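Local coordinates for LupI (Flavobacterium sp. YS-80-122, PDB 6IY4), which probably inhibits metalloendopeptidases of the serralysin type, acting as a small periplasmic inhibitor of the psychrophilic marine protease MP, at residues G8-Y13 / V24-D29; D29-A34 / P47-P52; A41-T46 / L57-K62. One frame throughout, in Å; residues are numbered along the deposited sequence.

Contact 1: G8-Y13 / V24-D29; sequences GSWTFY and VTLKKD. Unlike the reference sequence in segment 24-29: Leu-26 (reference Ser).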
ATOM      1  N   GLY A   8      -0.840  10.964   0.482  1.00 20.26           N
ATOM      2  CA  GLY A   8      -0.117  11.482   1.633  1.00 18.40           C
ATOM      3  C   GLY A   8       0.751  10.435   2.262  1.00 19.10           C
ATOM      4  O   GLY A   8       1.123   9.444   1.590  1.00 18.99           O
ATOM      5  N   SER A   9       1.131  10.696   3.498  1.00 19.89           N
ATOM      6  CA  SER A   9       2.068   9.841   4.261  1.00 18.73           C
ATOM      7  C   SER A   9       1.378   8.566   4.779  1.00 20.01           C
ATOM      8  O   SER A   9       0.344   8.652   5.482  1.00 23.66           O
ATOM      9  CB  SER A   9       2.653  10.599   5.404  1.00 21.72           C
ATOM     10  OG  SER A   9       3.639   9.807   6.024  1.00 23.72           O
ATOM     11  N   TRP A  10       1.927   7.409   4.469  1.00 19.40           N
ATOM     12  CA  TRP A  10       1.391   6.113   4.920  1.00 18.50           C
ATOM     13  C   TRP A  10       2.518   5.283   5.498  1.00 19.60           C
ATOM     14  O   TRP A  10       3.612   5.246   4.918  1.00 20.75           O
ATOM     15  CB  TRP A  10       0.715   5.369   3.780  1.00 17.41           C
ATOM     16  CG  TRP A  10      -0.582   5.969   3.329  1.00 18.35           C
ATOM     17  CD1 TRP A  10      -0.735   6.979   2.423  1.00 19.18           C
ATOM     18  CD2 TRP A  10      -1.906   5.617   3.771  1.00 16.75           C
ATOM     19  NE1 TRP A  10      -2.052   7.271   2.257  1.00 19.62           N
ATOM     20  CE2 TRP A  10      -2.794   6.462   3.054  1.00 17.57           C
ATOM     21  CE3 TRP A  10      -2.432   4.675   4.666  1.00 18.12           C
ATOM     22  CZ2 TRP A  10      -4.174   6.357   3.212  1.00 18.21           C
ATOM     23  CZ3 TRP A  10      -3.797   4.576   4.802  1.00 17.97           C
ATOM     24  CH2 TRP A  10      -4.644   5.414   4.090  1.00 17.91           C
ATOM     25  N   THR A  11       2.189   4.510   6.513  1.00 19.68           N
ATOM     26  CA  THR A  11       3.137   3.581   7.155  1.00 18.29           C
ATOM     27  C   THR A  11       2.692   2.160   6.861  1.00 18.75           C
ATOM     28  O   THR A  11       1.497   1.839   7.092  1.00 20.17           O
ATOM     29  CB  THR A  11       3.197   3.830   8.652  1.00 23.31           C
ATOM     30  OG1 THR A  11       3.602   5.198   8.811  1.00 25.82           O
ATOM     31  CG2 THR A  11       4.205   2.914   9.291  1.00 26.32           C
ATOM     32  N   PHE A  12       3.594   1.388   6.287  1.00 18.44           N
ATOM     33  CA  PHE A  12       3.368  -0.010   5.886  1.00 18.09           C
ATOM     34  C   PHE A  12       4.109  -0.927   6.862  1.00 20.08           C
ATOM     35  O   PHE A  12       5.279  -0.662   7.168  1.00 20.08           O
ATOM     36  CB  PHE A  12       3.904  -0.264   4.480  1.00 19.04           C
ATOM     37  CG  PHE A  12       3.127   0.376   3.365  1.00 20.04           C
ATOM     38  CD1 PHE A  12       3.300   1.721   3.070  1.00 21.65           C
ATOM     39  CD2 PHE A  12       2.249  -0.356   2.596  1.00 22.30           C
ATOM     40  CE1 PHE A  12       2.611   2.306   2.025  1.00 22.78           C
ATOM     41  CE2 PHE A  12       1.527   0.247   1.572  1.00 24.14           C
ATOM     42  CZ  PHE A  12       1.734   1.568   1.286  1.00 24.70           C
ATOM     43  N   TYR A  13       3.468  -2.036   7.185  1.00 18.79           N
ATOM     44  CA  TYR A  13       4.126  -3.115   7.950  1.00 18.81           C
ATOM     45  C   TYR A  13       3.351  -4.412   7.775  1.00 20.71           C
ATOM     46  O   TYR A  13       2.141  -4.381   7.476  1.00 21.72           O
ATOM     47  CB  TYR A  13       4.259  -2.743   9.421  1.00 20.41           C
ATOM     48  CG  TYR A  13       2.979  -2.533  10.177  1.00 22.33           C
ATOM     49  CD1 TYR A  13       2.384  -1.295  10.190  1.00 26.03           C
ATOM     50  CD2 TYR A  13       2.383  -3.558  10.871  1.00 26.47           C
ATOM     51  CE1 TYR A  13       1.209  -1.081  10.892  1.00 27.40           C
ATOM     52  CE2 TYR A  13       1.198  -3.365  11.564  1.00 27.87           C
ATOM     53  CZ  TYR A  13       0.638  -2.113  11.601  1.00 29.56           C
ATOM     54  OH  TYR A  13      -0.521  -1.875  12.280  1.00 34.19           O
ATOM     55  N   VAL A  24       5.955   5.701   3.479  1.00 20.43           N
ATOM     56  CA  VAL A  24       5.972   5.925   2.018  1.00 19.73           C
ATOM     57  C   VAL A  24       4.990   7.057   1.748  1.00 19.95           C
ATOM     58  O   VAL A  24       3.903   7.009   2.292  1.00 20.60           O
ATOM     59  CB  VAL A  24       5.564   4.671   1.242  1.00 22.37           C
ATOM     60  CG1 VAL A  24       5.565   4.919  -0.264  1.00 24.55           C
ATOM     61  CG2 VAL A  24       6.438   3.490   1.603  1.00 21.91           C
ATOM     62  N   THR A  25       5.352   7.988   0.889  1.00 20.53           N
ATOM     63  CA  THR A  25       4.382   8.966   0.375  1.00 20.61           C
ATOM     64  C   THR A  25       3.655   8.406  -0.851  1.00 20.43           C
ATOM     65  O   THR A  25       4.321   7.974  -1.818  1.00 21.55           O
ATOM     66  CB  THR A  25       5.048  10.276  -0.026  1.00 25.24           C
ATOM     67  OG1 THR A  25       5.783  10.761   1.088  1.00 28.43           O
ATOM     68  CG2 THR A  25       4.005  11.277  -0.439  1.00 23.90           C
ATOM     69  N   LEU A  26       2.327   8.434  -0.796  1.00 19.49           N
ATOM     70  CA  LEU A  26       1.434   8.217  -1.953  1.00 19.64           C
ATOM     71  C   LEU A  26       1.196   9.594  -2.544  1.00 19.85           C
ATOM     72  O   LEU A  26       0.557  10.414  -1.905  1.00 22.44           O
ATOM     73  CB  LEU A  26       0.143   7.513  -1.556  1.00 18.23           C
ATOM     74  CG  LEU A  26       0.199   5.993  -1.550  1.00 19.61           C
ATOM     75  CD1 LEU A  26       1.178   5.457  -0.490  1.00 20.20           C
ATOM     76  CD2 LEU A  26      -1.198   5.436  -1.328  1.00 20.75           C
ATOM     77  N   LYS A  27       1.865   9.837  -3.661  1.00 18.97           N
ATOM     78  CA  LYS A  27       1.815  11.143  -4.347  1.00 23.78           C
ATOM     79  C   LYS A  27       0.443  11.317  -5.017  1.00 23.53           C
ATOM     80  O   LYS A  27      -0.147  10.346  -5.493  1.00 22.30           O
ATOM     81  CB  LYS A  27       3.020  11.225  -5.280  1.00 26.96           C
ATOM     82  CG  LYS A  27       4.359  11.155  -4.573  1.00 29.73           C
ATOM     83  CD  LYS A  27       5.476  11.831  -5.316  1.00 39.05           C
ATOM     84  CE  LYS A  27       6.451  10.873  -5.949  1.00 46.81           C
ATOM     85  NZ  LYS A  27       7.639  11.610  -6.448  1.00 50.26           N
ATOM     86  N   LYS A  28      -0.024  12.546  -5.103  1.00 28.61           N
ATOM     87  CA  LYS A  28      -1.352  12.892  -5.691  1.00 28.00           C
ATOM     88  C   LYS A  28      -1.504  12.412  -7.139  1.00 26.39           C
ATOM     89  O   LYS A  28      -2.657  12.142  -7.529  1.00 29.05           O
ATOM     90  CB  LYS A  28      -1.556  14.399  -5.573  1.00 31.39           C
ATOM     91  CG  LYS A  28      -1.968  14.806  -4.168  1.00 36.81           C
ATOM     92  CD  LYS A  28      -2.530  16.210  -4.051  1.00 40.44           C
ATOM     93  CE  LYS A  28      -3.930  16.318  -4.602  1.00 46.05           C
ATOM     94  NZ  LYS A  28      -4.690  17.402  -3.936  1.00 56.10           N
ATOM     95  N   ASP A  29      -0.401  12.212  -7.842  1.00 23.89           N
ATOM     96  CA  ASP A  29      -0.380  11.748  -9.261  1.00 24.98           C
ATOM     97  C   ASP A  29      -0.325  10.208  -9.342  1.00 24.77           C
ATOM     98  O   ASP A  29      -0.031   9.652 -10.417  1.00 24.94           O
ATOM     99  CB  ASP A  29       0.770  12.406 -10.016  1.00 28.20           C
ATOM    100  CG  ASP A  29       2.134  11.859  -9.660  1.00 29.17           C
ATOM    101  OD1 ASP A  29       2.234  11.066  -8.693  1.00 29.41           O
ATOM    102  OD2 ASP A  29       3.081  12.181 -10.379  1.00 32.19           O
TER
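Leu-26 packs against Trp-10 and Phe-12 on the buried face of an antiparallel hairpin. Its CB starts 3.8 Å from Gly-8 O and 4.1 Å from Trp-10 CD1. CG lies anti to the carbonyl carbon (chi1 -87°) and comes up beside Trp-10 CD1. From there the branches divide. Leu-26 CD1 is 3.8 Å from Trp-10 CD1 and also reaches the edge of the Phe-12 ring, at 4.3 Å from CE1. Leu-26 CD2 sits 4.1 Å from both Trp-10 CD1 and NE1. The indole N-H is spent on Val-6 O. Val-24 continues the same apolar row, with its CB 3.9 Å from Phe-12 CE1. Gly-8 with Leu-26 and Trp-10 with Val-24 are hydrogen-bonded pairs, two backbone bonds each. The bond from Val-24 N to Trp-10 O is 2.8 Å long and close to straight, 167° at the hydrogen. Ser-9 and Thr-25 form the non-hydrogen-bonded pair between them, their side chains on the other face. At the Gly-8 backbone angles a CB would jam against the preceding carbonyl oxygen, so glycine is called for. No side-chain hydrogen bond or charge pair links the segments. The strands are therefore joined by main-chain hydrogen bonds and hydrocarbon contact on the aromatic face.

Contact 2: D29-A34 / P47-P52; sequences DRTFSA and PTTWSP
Arg-30 CA covers one face of the Trp-50 indole, a CH-pi contact 3.7 Å from the centroid of the five-membered ring. Phe-32 meets the indole obliquely from the other side of its plane, planes at 52°. The Phe-32 face takes Trp-50 CD1, which is 3.7 Å from CE1. CG of Trp-50 sits between the backbone N and the carbonyl carbon (chi1 57°). The far end of the indole comes nearer segment 29-34. Its N-H stays in the ring plane and bonds to Thr-31 O at 3.0 Å, from above that carbonyl's plane. Trp-50 N bonds to Arg-30 O at 3.1 Å and anchors the loop to the strand. Phe-32 CE2 also touches Pro-47 CB at 3.6 Å.

Arg-30 grips firmly too, though it is partly exposed. Its chain bends at chi3, and NH1 bonds to Trp-50 O at 2.9 Å, standing above that carbonyl's plane. The loose side lies at Thr-31 and Thr-48, where a water bridges Phe-32 N and Thr-48 O. Asp-29 OD1 takes Thr-31 N and, through its syn lone pair, Thr-31 OG1. The motifs are an Asx turn in the loop, and a classic beta bulge where Thr-48 and Thr-49 both face Ile-60, beside the edge strand 49-53.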
ATOM      1  N   ASP A  29      -0.401  12.212  -7.842  1.00 23.89           N
ATOM      2  CA  ASP A  29      -0.380  11.748  -9.261  1.00 24.98           C
ATOM      3  C   ASP A  29      -0.325  10.208  -9.342  1.00 24.77           C
ATOM      4  O   ASP A  29      -0.031   9.652 -10.417  1.00 24.94           O
ATOM      5  CB  ASP A  29       0.770  12.406 -10.016  1.00 28.20           C
ATOM      6  CG  ASP A  29       2.134  11.859  -9.660  1.00 29.17           C
ATOM      7  OD1 ASP A  29       2.234  11.066  -8.693  1.00 29.41           O
ATOM      8  OD2 ASP A  29       3.081  12.181 -10.379  1.00 32.19           O
ATOM      9  N   ARG A  30      -0.598   9.539  -8.227  1.00 23.67           N
ATOM     10  CA  ARG A  30      -0.761   8.071  -8.116  1.00 22.96           C
ATOM     11  C   ARG A  30       0.585   7.352  -8.307  1.00 20.91           C
ATOM     12  O   ARG A  30       0.574   6.193  -8.660  1.00 21.88           O
ATOM     13  CB  ARG A  30      -1.916   7.628  -9.031  1.00 23.26           C
ATOM     14  CG  ARG A  30      -3.271   8.128  -8.544  1.00 23.57           C
ATOM     15  CD  ARG A  30      -4.443   7.405  -9.147  1.00 28.34           C
ATOM     16  NE  ARG A  30      -4.359   7.499 -10.595  1.00 33.29           N
ATOM     17  CZ  ARG A  30      -3.950   6.521 -11.421  1.00 35.65           C
ATOM     18  NH1 ARG A  30      -3.598   5.326 -10.963  1.00 34.91           N
ATOM     19  NH2 ARG A  30      -3.879   6.739 -12.726  1.00 38.07           N
ATOM     20  N   THR A  31       1.698   7.970  -7.953  1.00 20.47           N
ATOM     21  CA  THR A  31       3.001   7.330  -7.783  1.00 20.88           C
ATOM     22  C   THR A  31       3.365   7.337  -6.314  1.00 20.54           C
ATOM     23  O   THR A  31       2.541   7.710  -5.469  1.00 20.19           O
ATOM     24  CB  THR A  31       4.066   8.018  -8.634  1.00 22.00           C
ATOM     25  OG1 THR A  31       4.206   9.369  -8.205  1.00 24.62           O
ATOM     26  CG2 THR A  31       3.638   7.998 -10.072  1.00 22.35           C
ATOM     27  N   PHE A  32       4.552   6.834  -6.024  1.00 20.05           N
ATOM     28  CA  PHE A  32       5.085   6.741  -4.659  1.00 19.42           C
ATOM     29  C   PHE A  32       6.420   7.445  -4.541  1.00 21.91           C
ATOM     30  O   PHE A  32       7.120   7.530  -5.514  1.00 24.07           O
ATOM     31  CB  PHE A  32       5.382   5.301  -4.285  1.00 20.76           C
ATOM     32  CG  PHE A  32       4.222   4.350  -4.435  1.00 19.06           C
ATOM     33  CD1 PHE A  32       3.292   4.188  -3.423  1.00 18.47           C
ATOM     34  CD2 PHE A  32       4.104   3.584  -5.591  1.00 20.43           C
ATOM     35  CE1 PHE A  32       2.269   3.270  -3.570  1.00 19.74           C
ATOM     36  CE2 PHE A  32       3.072   2.667  -5.731  1.00 20.72           C
ATOM     37  CZ  PHE A  32       2.172   2.495  -4.704  1.00 18.21           C
ATOM     38  N   SER A  33       6.754   7.886  -3.350  1.00 23.01           N
ATOM     39  CA  SER A  33       8.142   8.274  -3.048  1.00 23.16           C
ATOM     40  C   SER A  33       9.048   7.033  -3.154  1.00 23.48           C
ATOM     41  O   SER A  33       8.573   5.888  -3.182  1.00 23.56           O
ATOM     42  CB  SER A  33       8.196   8.947  -1.707  1.00 25.53           C
ATOM     43  OG  SER A  33       7.926   8.028  -0.668  1.00 24.10           O
ATOM     44  N   ALA A  34      10.357   7.269  -3.286  1.00 26.55           N
ATOM     45  CA  ALA A  34      11.366   6.217  -3.529  1.00 29.71           C
ATOM     46  C   ALA A  34      11.355   5.151  -2.430  1.00 28.02           C
ATOM     47  O   ALA A  34      11.767   3.995  -2.724  1.00 30.15           O
ATOM     48  CB  ALA A  34      12.723   6.875  -3.625  1.00 31.85           C
ATOM     49  N   PRO A  47       5.302  -2.252  -6.314  1.00 25.33           N
ATOM     50  CA  PRO A  47       4.359  -1.306  -6.887  1.00 23.25           C
ATOM     51  C   PRO A  47       5.003  -0.027  -7.429  1.00 24.68           C
ATOM     52  O   PRO A  47       5.995   0.442  -6.813  1.00 24.50           O
ATOM     53  CB  PRO A  47       3.493  -0.893  -5.681  1.00 25.15           C
ATOM     54  CG  PRO A  47       3.846  -1.814  -4.567  1.00 28.08           C
ATOM     55  CD  PRO A  47       5.240  -2.310  -4.843  1.00 27.14           C
ATOM     56  N   THR A  48       4.521   0.459  -8.565  1.00 21.85           N
ATOM     57  CA  THR A  48       4.972   1.747  -9.148  1.00 24.27           C
ATOM     58  C   THR A  48       3.824   2.743  -9.154  1.00 22.13           C
ATOM     59  O   THR A  48       4.114   3.955  -9.214  1.00 22.46           O
ATOM     60  CB  THR A  48       5.559   1.561 -10.557  1.00 27.76           C
ATOM     61  OG1 THR A  48       4.569   0.976 -11.404  1.00 31.32           O
ATOM     62  CG2 THR A  48       6.799   0.695 -10.535  1.00 30.82           C
ATOM     63  N   THR A  49       2.558   2.302  -9.164  1.00 20.68           N
ATOM     64  CA  THR A  49       1.418   3.215  -9.093  1.00 20.74           C
ATOM     65  C   THR A  49       0.345   2.627  -8.177  1.00 20.53           C
ATOM     66  O   THR A  49       0.500   1.512  -7.677  1.00 21.61           O
ATOM     67  CB  THR A  49       0.824   3.561 -10.448  1.00 23.20           C
ATOM     68  OG1 THR A  49       0.258   2.389 -11.052  1.00 27.15           O
ATOM     69  CG2 THR A  49       1.866   4.139 -11.385  1.00 22.89           C
ATOM     70  N   TRP A  50      -0.648   3.442  -7.893  1.00 20.10           N
ATOM     71  CA  TRP A  50      -1.768   3.014  -7.036  1.00 20.34           C
ATOM     72  C   TRP A  50      -3.060   3.589  -7.570  1.00 19.23           C
ATOM     73  O   TRP A  50      -3.053   4.598  -8.241  1.00 21.69           O
ATOM     74  CB  TRP A  50      -1.499   3.382  -5.576  1.00 22.26           C
ATOM     75  CG  TRP A  50      -1.252   4.838  -5.336  1.00 21.84           C
ATOM     76  CD1 TRP A  50      -0.062   5.503  -5.338  1.00 20.63           C
ATOM     77  CD2 TRP A  50      -2.258   5.810  -4.986  1.00 19.11           C
ATOM     78  NE1 TRP A  50      -0.262   6.816  -5.047  1.00 20.30           N
ATOM     79  CE2 TRP A  50      -1.596   7.039  -4.812  1.00 20.06           C
ATOM     80  CE3 TRP A  50      -3.649   5.773  -4.830  1.00 20.33           C
ATOM     81  CZ2 TRP A  50      -2.272   8.211  -4.470  1.00 20.72           C
ATOM     82  CZ3 TRP A  50      -4.322   6.926  -4.459  1.00 20.99           C
ATOM     83  CH2 TRP A  50      -3.644   8.137  -4.299  1.00 21.17           C
ATOM     84  N   SER A  51      -4.173   2.979  -7.166  1.00 20.40           N
ATOM     85  CA  SER A  51      -5.502   3.453  -7.578  1.00 22.28           C
ATOM     86  C   SER A  51      -6.515   3.088  -6.523  1.00 21.82           C
ATOM     87  O   SER A  51      -6.644   1.928  -6.149  1.00 21.60           O
ATOM     88  CB  SER A  51      -5.888   2.861  -8.900  1.00 26.30           C
ATOM     89  OG  SER A  51      -7.059   3.493  -9.384  1.00 31.68           O
ATOM     90  N   PRO A  52      -7.301   4.058  -6.043  1.00 21.14           N
ATOM     91  CA  PRO A  52      -8.320   3.755  -5.051  1.00 20.79           C
ATOM     92  C   PRO A  52      -9.486   3.040  -5.723  1.00 22.61           C
ATOM     93  O   PRO A  52      -9.698   3.217  -6.914  1.00 25.29           O
ATOM     94  CB  PRO A  52      -8.766   5.115  -4.509  1.00 22.87           C
ATOM     95  CG  PRO A  52      -8.123   6.143  -5.378  1.00 23.10           C
ATOM     96  CD  PRO A  52      -7.253   5.474  -6.411  1.00 21.81           C
TER
HETATM   97  O   HOH W   1       6.163   5.335  -8.073  1.00 23.45           O

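Contact 3: A41-T46 / L57-K62; sequences AWLGRT and LLLIGK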
ATOM      1  N   ALA A  41      10.477  -6.383  -0.048  1.00 34.18           N
ATOM      2  CA  ALA A  41      10.712  -7.433   0.964  1.00 31.76           C
ATOM      3  C   ALA A  41       9.427  -8.226   1.184  1.00 30.09           C
ATOM      4  O   ALA A  41       9.506  -9.382   1.687  1.00 33.47           O
ATOM      5  CB  ALA A  41      11.176  -6.810   2.250  1.00 36.54           C
ATOM      6  N   TRP A  42       8.266  -7.670   0.827  1.00 28.02           N
ATOM      7  CA  TRP A  42       6.962  -8.216   1.299  1.00 26.86           C
ATOM      8  C   TRP A  42       6.092  -8.695   0.128  1.00 28.67           C
ATOM      9  O   TRP A  42       5.238  -9.586   0.320  1.00 30.46           O
ATOM     10  CB  TRP A  42       6.233  -7.148   2.127  1.00 27.24           C
ATOM     11  CG  TRP A  42       6.956  -6.741   3.373  1.00 28.32           C
ATOM     12  CD1 TRP A  42       7.747  -7.527   4.161  1.00 31.54           C
ATOM     13  CD2 TRP A  42       6.930  -5.451   4.010  1.00 27.87           C
ATOM     14  NE1 TRP A  42       8.204  -6.818   5.237  1.00 32.72           N
ATOM     15  CE2 TRP A  42       7.744  -5.533   5.158  1.00 31.56           C
ATOM     16  CE3 TRP A  42       6.314  -4.237   3.724  1.00 26.15           C
ATOM     17  CZ2 TRP A  42       7.950  -4.455   6.017  1.00 29.39           C
ATOM     18  CZ3 TRP A  42       6.533  -3.169   4.561  1.00 26.23           C
ATOM     19  CH2 TRP A  42       7.336  -3.272   5.693  1.00 25.25           C
ATOM     20  N   LEU A  43       6.229  -8.078  -1.030  1.00 25.81           N
ATOM     21  CA  LEU A  43       5.370  -8.353  -2.198  1.00 24.22           C
ATOM     22  C   LEU A  43       6.240  -8.951  -3.309  1.00 23.38           C
ATOM     23  O   LEU A  43       7.392  -8.479  -3.472  1.00 26.12           O
ATOM     24  CB  LEU A  43       4.715  -7.037  -2.645  1.00 24.16           C
ATOM     25  CG  LEU A  43       3.826  -6.327  -1.629  1.00 26.60           C
ATOM     26  CD1 LEU A  43       3.348  -5.000  -2.169  1.00 26.47           C
ATOM     27  CD2 LEU A  43       2.656  -7.192  -1.200  1.00 30.08           C
ATOM     28  N   GLY A  44       5.642  -9.851  -4.076  1.00 26.82           N
ATOM     29  CA  GLY A  44       6.265 -10.444  -5.281  1.00 25.43           C
ATOM     30  C   GLY A  44       6.510  -9.416  -6.368  1.00 29.48           C
ATOM     31  O   GLY A  44       7.530  -9.483  -7.069  1.00 28.73           O
ATOM     32  N   ARG A  45       5.608  -8.444  -6.473  1.00 26.92           N
ATOM     33  CA  ARG A  45       5.622  -7.413  -7.527  1.00 27.72           C
ATOM     34  C   ARG A  45       5.777  -6.076  -6.835  1.00 27.00           C
ATOM     35  O   ARG A  45       4.918  -5.779  -6.029  1.00 28.82           O
ATOM     36  CB  ARG A  45       4.328  -7.537  -8.323  1.00 30.29           C
ATOM     37  CG  ARG A  45       4.378  -6.741  -9.613  1.00 34.33           C
ATOM     38  CD  ARG A  45       3.028  -6.655 -10.290  1.00 35.48           C
ATOM     39  NE  ARG A  45       2.548  -7.988 -10.624  1.00 38.27           N
ATOM     40  CZ  ARG A  45       3.052  -8.766 -11.591  1.00 40.21           C
ATOM     41  NH1 ARG A  45       4.088  -8.372 -12.328  1.00 37.53           N
ATOM     42  NH2 ARG A  45       2.494  -9.945 -11.826  1.00 38.47           N
ATOM     43  N   THR A  46       6.849  -5.339  -7.076  1.00 27.72           N
ATOM     44  CA  THR A  46       7.067  -4.017  -6.467  1.00 28.15           C
ATOM     45  C   THR A  46       6.105  -3.003  -7.098  1.00 26.59           C
ATOM     46  O   THR A  46       6.066  -2.871  -8.303  1.00 26.32           O
ATOM     47  CB  THR A  46       8.508  -3.566  -6.679  1.00 33.34           C
ATOM     48  OG1 THR A  46       9.322  -4.483  -5.936  1.00 37.39           O
ATOM     49  CG2 THR A  46       8.729  -2.158  -6.192  1.00 34.84           C
ATOM     50  N   LEU A  57      -7.967  -0.365  -2.127  1.00 19.67           N
ATOM     51  CA  LEU A  57      -6.866   0.284  -2.824  1.00 18.35           C
ATOM     52  C   LEU A  57      -6.102  -0.752  -3.635  1.00 17.36           C
ATOM     53  O   LEU A  57      -5.812  -1.836  -3.101  1.00 18.42           O
ATOM     54  CB  LEU A  57      -5.963   0.917  -1.771  1.00 18.63           C
ATOM     55  CG  LEU A  57      -4.707   1.619  -2.291  1.00 20.75           C
ATOM     56  CD1 LEU A  57      -5.111   2.835  -3.099  1.00 24.19           C
ATOM     57  CD2 LEU A  57      -3.795   2.063  -1.165  1.00 23.07           C
ATOM     58  N   LEU A  58      -5.697  -0.402  -4.848  1.00 19.35           N
ATOM     59  CA  LEU A  58      -4.839  -1.266  -5.687  1.00 19.34           C
ATOM     60  C   LEU A  58      -3.445  -0.686  -5.717  1.00 19.68           C
ATOM     61  O   LEU A  58      -3.329   0.486  -6.024  1.00 20.40           O
ATOM     62  CB  LEU A  58      -5.354  -1.320  -7.118  1.00 20.72           C
ATOM     63  CG  LEU A  58      -6.568  -2.192  -7.344  1.00 22.44           C
ATOM     64  CD1 LEU A  58      -7.144  -1.868  -8.702  1.00 22.18           C
ATOM     65  CD2 LEU A  58      -6.239  -3.679  -7.276  1.00 23.44           C
ATOM     66  N   LEU A  59      -2.476  -1.504  -5.388  1.00 19.32           N
ATOM     67  CA  LEU A  59      -1.059  -1.228  -5.665  1.00 18.43           C
ATOM     68  C   LEU A  59      -0.746  -1.959  -6.965  1.00 18.89           C
ATOM     69  O   LEU A  59      -1.103  -3.142  -7.082  1.00 19.71           O
ATOM     70  CB  LEU A  59      -0.187  -1.744  -4.533  1.00 20.03           C
ATOM     71  CG  LEU A  59      -0.556  -1.305  -3.113  1.00 21.86           C
ATOM     72  CD1 LEU A  59       0.485  -1.813  -2.146  1.00 23.46           C
ATOM     73  CD2 LEU A  59      -0.712   0.208  -3.032  1.00 24.25           C
ATOM     74  N   ILE A  60      -0.126  -1.260  -7.905  1.00 19.03           N
ATOM     75  CA  ILE A  60      -0.006  -1.753  -9.298  1.00 18.14           C
ATOM     76  C   ILE A  60       1.468  -1.773  -9.671  1.00 20.98           C
ATOM     77  O   ILE A  60       2.136  -0.791  -9.403  1.00 22.27           O
ATOM     78  CB  ILE A  60      -0.850  -0.860 -10.199  1.00 20.64           C
ATOM     79  CG1 ILE A  60      -2.315  -0.884  -9.738  1.00 20.91           C
ATOM     80  CG2 ILE A  60      -0.753  -1.325 -11.641  1.00 20.85           C
ATOM     81  CD1 ILE A  60      -3.208   0.122 -10.447  1.00 23.66           C
ATOM     82  N   GLY A  61       1.899  -2.829 -10.352  1.00 21.36           N
ATOM     83  CA  GLY A  61       3.305  -2.984 -10.745  1.00 21.90           C
ATOM     84  C   GLY A  61       3.590  -2.283 -12.050  1.00 24.33           C
ATOM     85  O   GLY A  61       2.708  -1.655 -12.662  1.00 23.17           O
ATOM     86  N   LYS A  62       4.844  -2.361 -12.498  1.00 25.82           N
ATOM     87  CA  LYS A  62       5.290  -1.522 -13.627  1.00 27.09           C
ATOM     88  C   LYS A  62       4.555  -1.911 -14.916  1.00 26.42           C
ATOM     89  O   LYS A  62       4.410  -1.043 -15.797  1.00 31.76           O
ATOM     90  CB  LYS A  62       6.805  -1.634 -13.842  1.00 30.64           C
ATOM     91  CG  LYS A  62       7.350  -0.605 -14.821  1.00 36.89           C
ATOM     92  CD  LYS A  62       8.853  -0.660 -15.042  1.00 43.66           C
ATOM     93  CE  LYS A  62       9.657  -0.606 -13.759  1.00 46.95           C
ATOM     94  NZ  LYS A  62      10.951   0.090 -13.964  1.00 48.86           N
TER
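Leu-43 and Leu-59 meet where a loop folds over one end of the antiparallel beta barrel expected of the Inh inhibitor family. Leu-59 belongs to strand 56-60. Leu-43 lies in the long loop before strand 49-53. The two leucines have the same conformation. In each, CG is anti to the carbonyl carbon and CD1 is extended away from CA (chi2 175° in Leu-43, -175° in Leu-59). Both CB atoms point toward the opposite segment, and the CD1 methyls meet, 4.3 Å apart. The touch is light. Leu-43 also packs on Ser-67 and Leu-68 of strand 66-74, and Leu-59 on Trp-50, Phe-32 and Pro-47, so both pack on further side chains of the core.

Arg-45 makes the second part of the contact, nearer solvent. Its CG is anti to the backbone N, and CD continues in an extended line. The bend comes at chi3 (-60°), which swings NE off that line. NE then makes a weak hydrogen bond to Gln-66 O, and NH1 forms a long, weak ion pair with Asp-63 OD1. Of its side chain, only the CG and CD methylenes come within 4.2 Å of segment 57-62. They lie close against the main chain of Gly-61, where a CB would point toward segment 41-46 and clash with Arg-45 CD. Thr-46 turns its side chain away and offers its backbone instead, with O 3.7 Å from Gly-61 CA. No hydrogen bond crosses between the segments. The closest side-chain approach is Arg-45 CD to Gly-61 CA, 3.7 Å, with Gly-61 N at 4.0 Å from the same CD.

From the N terminus, strand 8-14 turns back into strand 22-26, and contact 1 closes that hairpin. It closes before contacts 2 and 3 open and stands in series with both. Contact 2 opens at Asp-29, shared with contact 1. It closes the long loop from strand 22-26 to strand 49-53, the two outermost strands of the sheet. Loop segment 29-34 spans them, with Ser-33 bonded to Thr-25 on one side and Trp-50 engaged on the other. The Cys-22 to Cys-38 disulfide ties this loop to the second strand. Contact 3 starts inside the same loop and ends beyond strand 49-53, so contacts 2 and 3 cross; none nests. The neighbouring strands 49-53 and 56-60 link them through backbone hydrogen bonds.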